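Local coordinates for protein beta-agarase D (Zobellia galactanivorans, PDB 4ASM) that hydrolyses, through the family 16 glycoside hydrolase catalytic domain described here, internal beta-1,4 linkages of agarose with retention of anomeric configuration, at residues K59-P64 with D320-V325; T127-P132 with V225-P230; P170-R175 with A340-N345; A202-W207 with N280-M285; T262-V267 with S298-I303. One frame throughout, in Å; residues are numbered along the deposited sequence.

Contact 1: residues K59-P64 with D320-V325; sequences KYHNRP and DIIINV
Tyr60 meets Ile322 obliquely, its ring atom CE1 lying 4.2 Å from the methyl CD1 of the isoleucine. The tyrosine CG is anti to the backbone N (chi1 -177°), and the next residue packs on the ring: His61 CD2 sits over its centre. His61 then meets both Ile322 and Asp320. One face of the His61 imidazole receives Ile322 CD1, a CH-pi contact 4.3 Å from the ring centroid and 21° off the normal. At the ring edge, His61 ND1 donates a 2.7 Å hydrogen bond to Asp320 OD2, using the oxygen's anti lone pair. The carboxylate stands almost perpendicular to the imidazole, with 83° between the planes. Strand 320-326 is an inner strand of the GH16 beta-sandwich, between strands 112-125 and 147-153, and the loop after strand 56-57 is laid across it. On the far side NE2 of His61 bonds Asp157 OD1, so a carboxylate faces each ring nitrogen, a setting likely to stabilise positive charge on the imidazole. An alanine in place of His61 would probably leave Asp320 OD2 and Asp157 OD1 without the imidazole nitrogens they bond and open a gap beside Ile322 CD1 and the Tyr60 ring. Asn62 continues the link through its backbone: water 1 donates to Asn62 O at 2.8 Å and to Asp320 OD2 at 2.7 Å. The other carboxylate oxygen, Asp320 OD1, is salt-bridged to Arg128.

Contact 2: residues T127-P132 with V225-P230; sequences TRVKYP and VNWVSP
Tyr131 is laid between Trp227 and Pro230 where the loop leading into strand 133-140 meets the end of its antiparallel neighbour, strand 220-229, in the GH16 beta-sandwich. Tyr131 CB rests over the five-membered ring of Trp227, 3.5 Å from the centroid and only 9° off the normal, a well-centred CH-pi contact. The backbone approaches the same indole: Lys130 CA lies 3.5 Å from Trp227 CZ3. Tyr131 CG lies between the backbone N and the carbonyl carbon (chi1 71°), close to Ser229; the ring beyond it runs past Ser229 to Pro230. Tyr131 CD1 touches Ser229 CA at 3.8 Å. On the other ortho carbon, Tyr131 CD2 comes within 3.6 Å of Trp227 CZ2, which lies at the edge of the tyrosine ring; the planes of the Tyr131 ring and the Trp227 five-membered ring are inclined at 59°. Farther out, Pro230 CD stands over one face of the phenol, 3.8 Å from the Tyr131 ring centroid, in a second CH-pi contact. At the tip, Tyr131 OH lies 3.5 Å from Pro230 CG. Trp227 also meets Leu233 and Ile161, neighbours within the sandwich. A cis peptide joins Tyr131 to Pro132, and Pro132 CA makes a C-H...O contact with Trp227 O at 3.3 Å.

Contact 3: residues P170-R175 with A340-N345; sequences PGNDNR and AAEMAN
The guanidinium of Arg175 and the carboxylate of Glu342 meet tip to tip and nearly coplanar, 15° between their planes, with the carboxylate at the guanidinium edge. The salt bridge is end-on: Arg175 NH2 donates to Glu342 OE1 at 2.8 Å, and NH1 to OE2 at the same 2.8 Å, both on the syn side of the carboxylate. Asp173 OD1 occupies another part of that edge, taking a bond from Arg175 NH1 at 2.8 Å. Glu342 OE2 has a second donor, the backbone N of Asn172, which reaches its anti lone pair at 2.7 Å. This salt-bridge network ties a type I turn, Gly171 to Asn174, to the short helix 340-343 on the surface of the catalytic domain, away from the annotated substrate and calcium sites. The loop contains an Asx turn, the backbone N of Arg175 also bonding Asp173 OD1, at 3.1 Å and from the opposite face to NH1. The positive charge between Asp173 and Glu342 would be expected to offset their mutual repulsion. Asn172 OD1 lies 3.1 Å from Glu342 OE2, two acceptors side by side, and takes its hydrogen bond from Asn339 ND2 instead. Arg175 NE and NH2 also bond the backbone oxygens of Tyr335 and Ser337, respectively.

Contact 4: residues A202-W207 with N280-M285; sequences ADLNSW and NGYQKM
Backbones meet where Gln283 N donates to Ala202 O at 2.9 Å. The bond fastens the turn before strand 207-208, with its 3-10 segment 204-206, to strand 282-288 beside what is probably the substrate-binding cleft of this GH16 domain. Tyr282 fills the join. Its CG is anti to the carbonyl carbon (chi1 -72°), and the ring spreads along the turn with Ala202 O at its edge. Leu204 comes over one face, with CD1 3.9 Å from the Tyr282 ring centroid in a CH-pi contact. Tyr282 CE1 lies 3.8 Å from Trp207 CD1, an oblique meeting with 62° between the ring planes. That tryptophan stacks on His184 and approaches Glu165, probably the proton donor, while Tyr282 OH is hydrogen-bonded to Tyr178. Farther along, Asp203 CB packs on Met285 CG at 3.7 Å, and Asp203 OD2 is salt-bridged to Arg243. Asp203 N is buried by the contact and finds no partner in the model. The outstretched Gln283 side chain accepts at OE1 from water 2, which takes the N-H of Ala202, and from water 3, which also donates to Asp203 OD1; water 4 accepts from Leu204 N at 2.9 Å and donates to Gln283 O at 2.7 Å.

Contact 5: residues T262-V267 with S298-I303; sequences TYPAGV and SNISVI
Ser298 OG is held by two polar groups and lies 3.6 Å from Pro264 CD across the contact. It accepts from Ile300 N at 3.2 Å, along an almost straight 170° N-H...O line, and bonds Asp248 O. Being anti to the backbone N (chi1 -175°), OG lies beside the carbonyl carbon, where it meets Ile300 N. Ser298 CB rests 3.7 Å from Tyr263 CB. An alanine in place of Ser298 would probably leave Ile300 N and Asp248 O without their mate, freeing the chain after the helix to shift against Pro264. The tyrosine ring carries the Ser298 backbone N over one face. Pro264 packs against two aliphatic side chains: its CB meets Ile300 CG2 at 3.7 Å, and its CG meets Val302 CG1 at 3.6 Å, the valine crossing the proline at about a right angle. Ile300 reaches farther, CD1 coming to within 3.6 Å of Gly266 CA. Val267 meets Ile300 tip to tip, its CG1 lying 4.0 Å from CG2 of the isoleucine. Val302 also touches Val250, on the strand next to 259-264, and Ile300 leans on Pro305. Ser301 OG takes the backbone N of Ile303, as Ser298 OG takes that of Ile300. Two successive ST turns thus shape the chain leaving helix 291-297, and its apolar side chains pack over the end of strand 259-264 at the margin of the GH16 beta-sandwich.

How the contacts relate
Two pairs of contacts touch directly. Contacts 1 and 2, with centres 16 Å apart, are joined through Arg128 and by packing of Ile321 CD1 on Val129 CG1 at 3.8 Å. Contacts 4 and 5, 12 Å between centres, rest on neighbouring strands 282-288 and 259-264, where Met285 CE packs 3.7 Å from Thr262 OG1. Contact 3 stands apart, its centre about 28 Å from those of contacts 1 and 4. The probable active site lies closest to contact 4: the Trp207 side chain is about 5 Å from that of Glu165. Side chain to side chain, Tyr60 of contact 1 lies about 6 Å from Glu326 and about 7 Å from Arg192, both probable substrate binders, and Trp227 of contact 2 about 9 Å from Glu160, the probable nucleophile.

Contact 1: residues K59-P64 with D320-V325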
# COMPACT_ATOMS: atom_id res chain seq x y z
N LYS A 59 -6.80 7.34 -13.32
CA LYS A 59 -8.01 7.01 -12.59
C LYS A 59 -7.81 5.71 -11.81
O LYS A 59 -6.96 4.91 -12.16
CB LYS A 59 -9.19 6.91 -13.58
CG LYS A 59 -10.56 6.71 -12.95
CD LYS A 59 -11.62 6.82 -14.06
CE LYS A 59 -13.01 6.55 -13.50
NZ LYS A 59 -14.06 6.98 -14.48
N TYR A 60 -8.63 5.54 -10.78
CA TYR A 60 -8.74 4.26 -10.09
C TYR A 60 -9.11 3.16 -11.10
O TYR A 60 -9.71 3.43 -12.13
CB TYR A 60 -9.84 4.41 -9.06
CG TYR A 60 -10.12 3.25 -8.17
CD1 TYR A 60 -9.13 2.74 -7.31
CD2 TYR A 60 -11.39 2.69 -8.11
CE1 TYR A 60 -9.42 1.69 -6.41
CE2 TYR A 60 -11.67 1.63 -7.25
CZ TYR A 60 -10.69 1.14 -6.40
OH TYR A 60 -10.97 0.09 -5.53
N HIS A 61 -8.76 1.93 -10.77
CA HIS A 61 -8.71 0.84 -11.75
C HIS A 61 -10.06 0.42 -12.34
O HIS A 61 -11.09 0.41 -11.64
CB HIS A 61 -7.96 -0.38 -11.16
CG HIS A 61 -8.72 -1.14 -10.11
ND1 HIS A 61 -8.46 -2.47 -9.86
CD2 HIS A 61 -9.73 -0.79 -9.27
CE1 HIS A 61 -9.26 -2.89 -8.90
NE2 HIS A 61 -10.04 -1.90 -8.52
N ASN A 62 -10.04 0.08 -13.62
CA ASN A 62 -11.25 -0.41 -14.29
C ASN A 62 -11.76 -1.72 -13.70
O ASN A 62 -11.03 -2.49 -13.08
CB ASN A 62 -11.01 -0.62 -15.79
CG ASN A 62 -10.78 0.67 -16.55
OD1 ASN A 62 -11.26 1.73 -16.18
ND2 ASN A 62 -10.03 0.56 -17.64
N ARG A 63 -13.05 -1.96 -13.93
CA ARG A 63 -13.67 -3.25 -13.64
C ARG A 63 -13.10 -4.37 -14.51
O ARG A 63 -12.51 -4.10 -15.54
CB ARG A 63 -15.17 -3.12 -13.87
CG ARG A 63 -15.82 -2.25 -12.85
CD ARG A 63 -17.22 -1.86 -13.27
NE ARG A 63 -17.81 -0.98 -12.27
CZ ARG A 63 -18.37 -1.41 -11.14
NH1 ARG A 63 -18.42 -2.72 -10.87
NH2 ARG A 63 -18.88 -0.54 -10.28
N PRO A 64 -13.27 -5.65 -14.10
CA PRO A 64 -12.81 -6.78 -14.92
C PRO A 64 -13.27 -6.70 -16.40
O PRO A 64 -12.49 -7.06 -17.29
CB PRO A 64 -13.41 -8.00 -14.21
CG PRO A 64 -13.47 -7.56 -12.74
CD PRO A 64 -13.85 -6.09 -12.81
N ASP A 320 -3.84 -5.12 -10.43
CA ASP A 320 -3.47 -3.81 -10.94
C ASP A 320 -2.54 -3.10 -9.97
O ASP A 320 -2.76 -3.12 -8.76
CB ASP A 320 -4.72 -2.93 -11.09
CG ASP A 320 -5.72 -3.52 -12.07
OD1 ASP A 320 -5.30 -3.88 -13.19
OD2 ASP A 320 -6.92 -3.60 -11.72
N ILE A 321 -1.52 -2.43 -10.52
CA ILE A 321 -0.66 -1.54 -9.72
C ILE A 321 -1.36 -0.19 -9.63
O ILE A 321 -1.69 0.41 -10.66
CB ILE A 321 0.73 -1.32 -10.34
CG1 ILE A 321 1.46 -2.64 -10.55
CG2 ILE A 321 1.56 -0.38 -9.44
CD1 ILE A 321 2.64 -2.52 -11.52
N ILE A 322 -1.57 0.27 -8.40
CA ILE A 322 -2.23 1.54 -8.13
C ILE A 322 -1.31 2.41 -7.26
O ILE A 322 -0.68 1.93 -6.31
CB ILE A 322 -3.58 1.33 -7.40
CG1 ILE A 322 -4.51 0.47 -8.29
CG2 ILE A 322 -4.21 2.67 -7.05
CD1 ILE A 322 -5.80 0.02 -7.64
N ILE A 323 -1.20 3.68 -7.63
CA ILE A 323 -0.50 4.64 -6.77
C ILE A 323 -1.48 5.74 -6.49
O ILE A 323 -2.15 6.24 -7.40
CB ILE A 323 0.78 5.19 -7.44
CG1 ILE A 323 1.73 4.04 -7.77
CG2 ILE A 323 1.44 6.22 -6.50
CD1 ILE A 323 2.97 4.47 -8.54
N ASN A 324 -1.60 6.14 -5.22
CA ASN A 324 -2.55 7.20 -4.89
C ASN A 324 -2.25 7.88 -3.57
O ASN A 324 -1.32 7.51 -2.86
CB ASN A 324 -4.02 6.70 -4.94
CG ASN A 324 -4.43 5.87 -3.72
OD1 ASN A 324 -3.79 5.90 -2.68
ND2 ASN A 324 -5.54 5.15 -3.84
N VAL A 325 -3.07 8.88 -3.26
CA VAL A 325 -3.11 9.49 -1.95
C VAL A 325 -4.55 9.30 -1.43
O VAL A 325 -5.50 9.37 -2.21
CB VAL A 325 -2.73 10.99 -2.06
CG1 VAL A 325 -3.18 11.81 -0.83
CG2 VAL A 325 -1.21 11.09 -2.32
O HOH W 1 -8.43 -3.18 -13.90

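Contact 2: residues T127-P132 with V225-P230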
# COMPACT_ATOMS: atom_id res chain seq x y z
N THR A 127 -0.38 -2.54 -17.10
CA THR A 127 0.17 -3.88 -17.11
C THR A 127 -0.01 -4.49 -15.74
O THR A 127 0.54 -3.97 -14.75
CB THR A 127 1.67 -3.87 -17.49
OG1 THR A 127 1.82 -3.20 -18.75
CG2 THR A 127 2.21 -5.32 -17.59
N ARG A 128 -0.76 -5.59 -15.67
CA ARG A 128 -1.03 -6.28 -14.41
C ARG A 128 0.14 -7.13 -13.97
O ARG A 128 1.02 -7.48 -14.75
CB ARG A 128 -2.32 -7.10 -14.52
CG ARG A 128 -3.54 -6.19 -14.66
CD ARG A 128 -4.83 -6.98 -14.79
NE ARG A 128 -5.98 -6.08 -14.89
CZ ARG A 128 -7.06 -6.35 -15.62
NH1 ARG A 128 -7.12 -7.49 -16.30
NH2 ARG A 128 -8.07 -5.49 -15.66
N VAL A 129 0.15 -7.46 -12.68
CA VAL A 129 1.21 -8.30 -12.12
C VAL A 129 0.63 -9.52 -11.41
O VAL A 129 -0.51 -9.49 -10.90
CB VAL A 129 2.12 -7.49 -11.17
CG1 VAL A 129 2.72 -6.26 -11.87
CG2 VAL A 129 1.39 -7.05 -9.89
N LYS A 130 1.42 -10.58 -11.36
CA LYS A 130 1.03 -11.80 -10.63
C LYS A 130 2.29 -12.51 -10.17
O LYS A 130 3.33 -12.44 -10.84
CB LYS A 130 0.18 -12.72 -11.53
CG LYS A 130 -0.59 -13.80 -10.72
CD LYS A 130 -1.48 -14.66 -11.63
CE LYS A 130 -2.27 -15.66 -10.81
NZ LYS A 130 -3.28 -16.34 -11.68
N TYR A 131 2.21 -13.21 -9.04
CA TYR A 131 3.36 -13.98 -8.57
C TYR A 131 3.84 -14.91 -9.69
O TYR A 131 3.04 -15.41 -10.50
CB TYR A 131 3.01 -14.78 -7.30
CG TYR A 131 2.08 -15.93 -7.57
CD1 TYR A 131 2.59 -17.19 -7.94
CD2 TYR A 131 0.70 -15.77 -7.48
CE1 TYR A 131 1.74 -18.23 -8.23
CE2 TYR A 131 -0.17 -16.83 -7.76
CZ TYR A 131 0.37 -18.06 -8.14
OH TYR A 131 -0.46 -19.12 -8.42
N PRO A 132 5.16 -15.14 -9.76
CA PRO A 132 6.19 -14.50 -8.96
C PRO A 132 6.56 -13.15 -9.57
O PRO A 132 6.81 -13.04 -10.78
CB PRO A 132 7.36 -15.48 -9.03
CG PRO A 132 7.16 -16.19 -10.37
CD PRO A 132 5.71 -16.13 -10.71
N VAL A 225 7.75 -4.96 -2.64
CA VAL A 225 7.27 -6.26 -2.23
C VAL A 225 7.67 -7.32 -3.23
O VAL A 225 7.53 -7.12 -4.45
CB VAL A 225 5.73 -6.28 -1.98
CG1 VAL A 225 5.27 -7.62 -1.45
CG2 VAL A 225 5.37 -5.26 -0.99
N ASN A 226 8.19 -8.44 -2.71
CA ASN A 226 8.43 -9.62 -3.53
C ASN A 226 7.27 -10.56 -3.28
O ASN A 226 7.11 -11.10 -2.17
CB ASN A 226 9.78 -10.26 -3.17
CG ASN A 226 10.14 -11.43 -4.08
OD1 ASN A 226 9.66 -11.52 -5.22
ND2 ASN A 226 10.96 -12.35 -3.57
N TRP A 227 6.41 -10.68 -4.29
CA TRP A 227 5.25 -11.56 -4.23
C TRP A 227 5.72 -12.90 -4.79
O TRP A 227 5.87 -13.09 -6.00
CB TRP A 227 4.09 -10.95 -5.02
CG TRP A 227 2.85 -11.77 -5.06
CD1 TRP A 227 2.55 -12.88 -4.31
CD2 TRP A 227 1.70 -11.51 -5.87
NE1 TRP A 227 1.29 -13.34 -4.64
CE2 TRP A 227 0.76 -12.52 -5.60
CE3 TRP A 227 1.39 -10.52 -6.81
CZ2 TRP A 227 -0.48 -12.56 -6.24
CZ3 TRP A 227 0.19 -10.57 -7.45
CH2 TRP A 227 -0.75 -11.58 -7.15
N VAL A 228 6.05 -13.80 -3.87
CA VAL A 228 6.78 -15.01 -4.17
C VAL A 228 5.86 -16.10 -4.72
O VAL A 228 6.20 -16.80 -5.69
CB VAL A 228 7.50 -15.53 -2.89
CG1 VAL A 228 8.20 -16.88 -3.15
CG2 VAL A 228 8.50 -14.51 -2.45
N SER A 229 4.69 -16.22 -4.10
CA SER A 229 3.81 -17.35 -4.34
C SER A 229 2.42 -16.99 -3.86
O SER A 229 2.21 -15.89 -3.33
CB SER A 229 4.33 -18.55 -3.56
OG SER A 229 4.08 -18.34 -2.17
N PRO A 230 1.45 -17.91 -4.00
CA PRO A 230 0.14 -17.66 -3.40
C PRO A 230 0.16 -17.35 -1.89
O PRO A 230 -0.78 -16.77 -1.37
CB PRO A 230 -0.62 -18.97 -3.67
CG PRO A 230 0.00 -19.47 -4.93
CD PRO A 230 1.47 -19.16 -4.79

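Contact 3: residues P170-R175 with A340-N345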
# COMPACT_ATOMS: atom_id res chain seq x y z
N PRO A 170 3.80 13.98 10.86
CA PRO A 170 3.20 14.03 12.18
C PRO A 170 2.12 15.08 12.34
O PRO A 170 1.40 15.05 13.32
CB PRO A 170 4.39 14.35 13.11
CG PRO A 170 5.35 15.06 12.25
CD PRO A 170 5.20 14.43 10.86
N GLY A 171 2.00 16.00 11.40
CA GLY A 171 1.11 17.15 11.57
C GLY A 171 1.85 18.32 12.20
O GLY A 171 2.79 18.13 12.96
N ASN A 172 1.40 19.52 11.88
CA ASN A 172 2.01 20.72 12.46
C ASN A 172 1.82 20.81 13.97
O ASN A 172 2.60 21.49 14.63
CB ASN A 172 1.54 21.98 11.73
CG ASN A 172 0.05 22.25 11.87
OD1 ASN A 172 -0.69 21.52 12.54
ND2 ASN A 172 -0.41 23.31 11.22
N ASP A 173 0.83 20.08 14.51
CA ASP A 173 0.62 20.00 15.97
C ASP A 173 0.96 18.61 16.52
O ASP A 173 0.62 18.29 17.66
CB ASP A 173 -0.83 20.37 16.32
CG ASP A 173 -1.86 19.46 15.64
OD1 ASP A 173 -1.44 18.46 15.02
OD2 ASP A 173 -3.08 19.76 15.71
N ASN A 174 1.61 17.77 15.71
CA ASN A 174 2.01 16.41 16.12
C ASN A 174 0.88 15.43 16.42
O ASN A 174 1.13 14.38 16.99
CB ASN A 174 3.02 16.43 17.28
CG ASN A 174 4.41 16.70 16.81
OD1 ASN A 174 4.92 15.99 15.94
ND2 ASN A 174 5.04 17.72 17.37
N ARG A 175 -0.34 15.74 15.97
CA ARG A 175 -1.49 14.87 16.27
C ARG A 175 -1.38 13.46 15.64
O ARG A 175 -2.04 12.53 16.06
CB ARG A 175 -2.78 15.55 15.84
CG ARG A 175 -2.97 15.65 14.35
CD ARG A 175 -4.13 16.60 14.09
NE ARG A 175 -4.31 16.83 12.66
CZ ARG A 175 -3.50 17.56 11.90
NH1 ARG A 175 -2.42 18.19 12.44
NH2 ARG A 175 -3.77 17.68 10.61
N ALA A 340 -6.00 23.34 7.50
CA ALA A 340 -5.82 24.40 6.51
C ALA A 340 -4.39 24.93 6.46
O ALA A 340 -3.85 25.16 5.37
CB ALA A 340 -6.82 25.53 6.75
N ALA A 341 -3.75 25.13 7.62
CA ALA A 341 -2.38 25.62 7.66
C ALA A 341 -1.43 24.66 6.94
O ALA A 341 -0.58 25.08 6.16
CB ALA A 341 -1.94 25.87 9.12
N GLU A 342 -1.57 23.36 7.20
CA GLU A 342 -0.75 22.35 6.52
C GLU A 342 -0.97 22.35 5.02
O GLU A 342 -0.02 22.17 4.27
CB GLU A 342 -1.06 20.97 7.09
CG GLU A 342 -0.53 20.75 8.50
CD GLU A 342 -1.25 19.62 9.23
OE1 GLU A 342 -2.23 19.06 8.69
OE2 GLU A 342 -0.86 19.31 10.38
N MET A 343 -2.22 22.53 4.60
CA MET A 343 -2.57 22.52 3.18
C MET A 343 -2.05 23.75 2.45
O MET A 343 -2.05 23.78 1.22
CB MET A 343 -4.08 22.41 2.99
CG MET A 343 -4.62 21.01 3.11
SD MET A 343 -4.09 19.86 1.79
CE MET A 343 -3.82 20.94 0.41
N ALA A 344 -1.61 24.76 3.19
CA ALA A 344 -0.96 25.92 2.59
C ALA A 344 0.43 25.63 2.03
O ALA A 344 0.96 26.41 1.23
CB ALA A 344 -0.92 27.07 3.58
N ASN A 345 1.02 24.51 2.43
CA ASN A 345 2.36 24.12 1.96
C ASN A 345 2.19 23.04 0.90
O ASN A 345 1.97 21.87 1.23
CB ASN A 345 3.21 23.63 3.15
CG ASN A 345 4.66 23.38 2.77
OD1 ASN A 345 5.57 23.80 3.49
ND2 ASN A 345 4.89 22.68 1.67

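Contact 4: residues A202-W207 with N280-M285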
# COMPACT_ATOMS: atom_id res chain seq x y z
N ALA A 202 -2.97 -6.61 11.29
CA ALA A 202 -3.16 -5.74 12.44
C ALA A 202 -2.23 -6.12 13.60
O ALA A 202 -2.46 -5.70 14.74
CB ALA A 202 -4.61 -5.77 12.89
N ASP A 203 -1.21 -6.93 13.33
CA ASP A 203 -0.18 -7.18 14.34
C ASP A 203 0.65 -5.91 14.52
O ASP A 203 0.85 -5.13 13.56
CB ASP A 203 0.70 -8.41 14.04
CG ASP A 203 1.40 -8.36 12.69
OD1 ASP A 203 0.71 -8.24 11.65
OD2 ASP A 203 2.64 -8.51 12.68
N LEU A 204 1.13 -5.72 15.74
CA LEU A 204 2.00 -4.58 16.04
C LEU A 204 3.16 -4.48 15.03
O LEU A 204 3.48 -3.38 14.53
CB LEU A 204 2.54 -4.71 17.47
CG LEU A 204 3.60 -3.68 17.89
CD1 LEU A 204 3.00 -2.30 18.07
CD2 LEU A 204 4.33 -4.16 19.16
N ASN A 205 3.77 -5.61 14.70
CA ASN A 205 4.94 -5.61 13.82
C ASN A 205 4.63 -5.20 12.37
O ASN A 205 5.55 -4.87 11.62
CB ASN A 205 5.64 -6.97 13.85
CG ASN A 205 6.45 -7.19 15.12
OD1 ASN A 205 6.63 -6.29 15.96
ND2 ASN A 205 6.98 -8.42 15.26
N SER A 206 3.34 -5.17 11.99
CA SER A 206 3.01 -4.73 10.63
C SER A 206 3.18 -3.22 10.47
O SER A 206 3.20 -2.70 9.36
CB SER A 206 1.60 -5.16 10.20
OG SER A 206 0.59 -4.41 10.86
N TRP A 207 3.25 -2.52 11.60
CA TRP A 207 3.53 -1.08 11.61
C TRP A 207 5.04 -0.97 11.82
O TRP A 207 5.54 -0.93 12.96
CB TRP A 207 2.68 -0.38 12.67
CG TRP A 207 1.24 -0.43 12.28
CD1 TRP A 207 0.34 -1.45 12.56
CD2 TRP A 207 0.52 0.53 11.49
NE1 TRP A 207 -0.88 -1.16 12.00
CE2 TRP A 207 -0.80 0.04 11.34
CE3 TRP A 207 0.87 1.76 10.91
CZ2 TRP A 207 -1.79 0.75 10.64
CZ3 TRP A 207 -0.13 2.47 10.20
CH2 TRP A 207 -1.44 1.95 10.08
N ASN A 280 -2.90 -5.45 23.73
CA ASN A 280 -2.34 -4.10 23.62
C ASN A 280 -2.81 -3.35 22.36
O ASN A 280 -2.06 -2.54 21.80
CB ASN A 280 -0.80 -4.16 23.69
CG ASN A 280 -0.30 -4.86 24.95
OD1 ASN A 280 -0.78 -4.58 26.06
ND2 ASN A 280 0.70 -5.74 24.80
N GLY A 281 -4.05 -3.62 21.92
CA GLY A 281 -4.65 -2.95 20.75
C GLY A 281 -4.33 -3.50 19.35
O GLY A 281 -4.77 -2.95 18.33
N TYR A 282 -3.58 -4.59 19.30
CA TYR A 282 -3.10 -5.16 18.06
C TYR A 282 -3.40 -6.65 18.08
O TYR A 282 -3.68 -7.20 19.15
CB TYR A 282 -1.59 -4.96 17.94
CG TYR A 282 -1.21 -3.53 17.67
CD1 TYR A 282 -1.23 -3.02 16.37
CD2 TYR A 282 -0.87 -2.67 18.72
CE1 TYR A 282 -0.89 -1.70 16.12
CE2 TYR A 282 -0.54 -1.35 18.48
CZ TYR A 282 -0.56 -0.87 17.18
OH TYR A 282 -0.23 0.45 16.92
N GLN A 283 -3.38 -7.31 16.93
CA GLN A 283 -3.54 -8.76 16.90
C GLN A 283 -2.55 -9.43 17.86
O GLN A 283 -1.34 -9.14 17.84
CB GLN A 283 -3.29 -9.29 15.49
CG GLN A 283 -3.29 -10.81 15.44
CD GLN A 283 -3.04 -11.38 14.07
OE1 GLN A 283 -2.47 -10.73 13.21
NE2 GLN A 283 -3.45 -12.63 13.87
N LYS A 284 -3.06 -10.30 18.73
CA LYS A 284 -2.19 -11.02 19.67
C LYS A 284 -1.35 -12.05 18.93
O LYS A 284 -1.88 -12.89 18.18
CB LYS A 284 -3.02 -11.69 20.78
CG LYS A 284 -2.17 -12.27 21.90
CD LYS A 284 -3.03 -12.93 22.95
CE LYS A 284 -2.16 -13.58 24.03
NZ LYS A 284 -3.04 -14.27 25.01
N MET A 285 -0.03 -11.96 19.13
CA MET A 285 0.90 -12.84 18.44
C MET A 285 1.81 -13.53 19.46
O MET A 285 2.11 -12.96 20.52
CB MET A 285 1.80 -12.02 17.48
CG MET A 285 1.01 -11.17 16.47
SD MET A 285 0.14 -12.15 15.24
CE MET A 285 1.43 -12.52 14.07
O HOH W 2 -4.11 -9.01 11.82
O HOH W 3 -0.62 -10.70 11.07
O HOH W 4 0.90 -7.70 17.79

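Contact 5: residues T262-V267 with S298-I303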
# COMPACT_ATOMS: atom_id res chain seq x y z
N THR A 262 7.03 -14.45 14.50
CA THR A 262 5.77 -14.49 15.22
C THR A 262 4.67 -15.22 14.45
O THR A 262 4.80 -15.49 13.27
CB THR A 262 5.26 -13.07 15.57
OG1 THR A 262 5.08 -12.34 14.35
CG2 THR A 262 6.24 -12.31 16.50
N TYR A 263 3.60 -15.56 15.16
CA TYR A 263 2.44 -16.18 14.51
C TYR A 263 1.20 -15.86 15.37
O TYR A 263 1.32 -15.49 16.55
CB TYR A 263 2.66 -17.70 14.34
CG TYR A 263 2.75 -18.41 15.66
CD1 TYR A 263 3.98 -18.50 16.34
CD2 TYR A 263 1.62 -18.95 16.26
CE1 TYR A 263 4.06 -19.10 17.58
CE2 TYR A 263 1.69 -19.56 17.50
CZ TYR A 263 2.92 -19.63 18.15
OH TYR A 263 3.01 -20.22 19.41
N PRO A 264 0.00 -15.95 14.78
CA PRO A 264 -1.22 -15.61 15.51
C PRO A 264 -1.48 -16.48 16.74
O PRO A 264 -1.41 -17.72 16.66
CB PRO A 264 -2.33 -15.81 14.45
CG PRO A 264 -1.61 -15.68 13.12
CD PRO A 264 -0.26 -16.31 13.37
N ALA A 265 -1.76 -15.81 17.86
CA ALA A 265 -2.06 -16.49 19.12
C ALA A 265 -3.50 -17.01 19.15
O ALA A 265 -3.79 -17.99 19.82
CB ALA A 265 -1.80 -15.58 20.29
N GLY A 266 -4.42 -16.33 18.47
CA GLY A 266 -5.80 -16.78 18.49
C GLY A 266 -6.76 -15.96 17.67
O GLY A 266 -6.55 -14.76 17.44
N VAL A 267 -7.82 -16.64 17.23
CA VAL A 267 -8.96 -16.02 16.60
C VAL A 267 -10.19 -16.74 17.12
O VAL A 267 -10.11 -17.89 17.58
CB VAL A 267 -8.94 -16.11 15.06
CG1 VAL A 267 -7.82 -15.26 14.47
CG2 VAL A 267 -8.86 -17.58 14.56
N SER A 298 1.92 -22.48 14.14
CA SER A 298 0.71 -21.74 13.81
C SER A 298 -0.40 -22.60 13.22
O SER A 298 -0.15 -23.50 12.42
CB SER A 298 1.03 -20.61 12.83
OG SER A 298 -0.14 -19.86 12.63
N ASN A 299 -1.62 -22.26 13.60
CA ASN A 299 -2.81 -22.87 13.03
C ASN A 299 -3.77 -21.84 12.48
O ASN A 299 -4.96 -22.12 12.28
CB ASN A 299 -3.52 -23.71 14.09
CG ASN A 299 -2.76 -24.97 14.45
OD1 ASN A 299 -3.17 -26.06 14.06
ND2 ASN A 299 -1.65 -24.83 15.17
N ILE A 300 -3.26 -20.65 12.19
CA ILE A 300 -4.10 -19.53 11.77
C ILE A 300 -3.41 -18.83 10.62
O ILE A 300 -2.25 -18.46 10.72
CB ILE A 300 -4.31 -18.53 12.93
CG1 ILE A 300 -5.07 -19.20 14.08
CG2 ILE A 300 -5.04 -17.26 12.43
CD1 ILE A 300 -4.99 -18.46 15.39
N SER A 301 -4.13 -18.64 9.52
CA SER A 301 -3.55 -17.95 8.37
C SER A 301 -3.25 -16.49 8.67
O SER A 301 -4.01 -15.82 9.37
CB SER A 301 -4.50 -18.04 7.18
OG SER A 301 -3.99 -17.32 6.07
N VAL A 302 -2.12 -16.01 8.14
CA VAL A 302 -1.81 -14.58 8.20
C VAL A 302 -2.18 -13.91 6.88
O VAL A 302 -2.02 -12.70 6.73
CB VAL A 302 -0.31 -14.31 8.55
CG1 VAL A 302 -0.01 -14.77 9.98
CG2 VAL A 302 0.64 -14.96 7.55
N ILE A 303 -2.66 -14.70 5.92
CA ILE A 303 -3.16 -14.17 4.64
C ILE A 303 -4.67 -13.93 4.72
O ILE A 303 -5.13 -12.81 4.50
CB ILE A 303 -2.84 -15.13 3.45
CG1 ILE A 303 -1.33 -15.41 3.31
CG2 ILE A 303 -3.42 -14.58 2.12
CD1 ILE A 303 -0.43 -14.20 3.18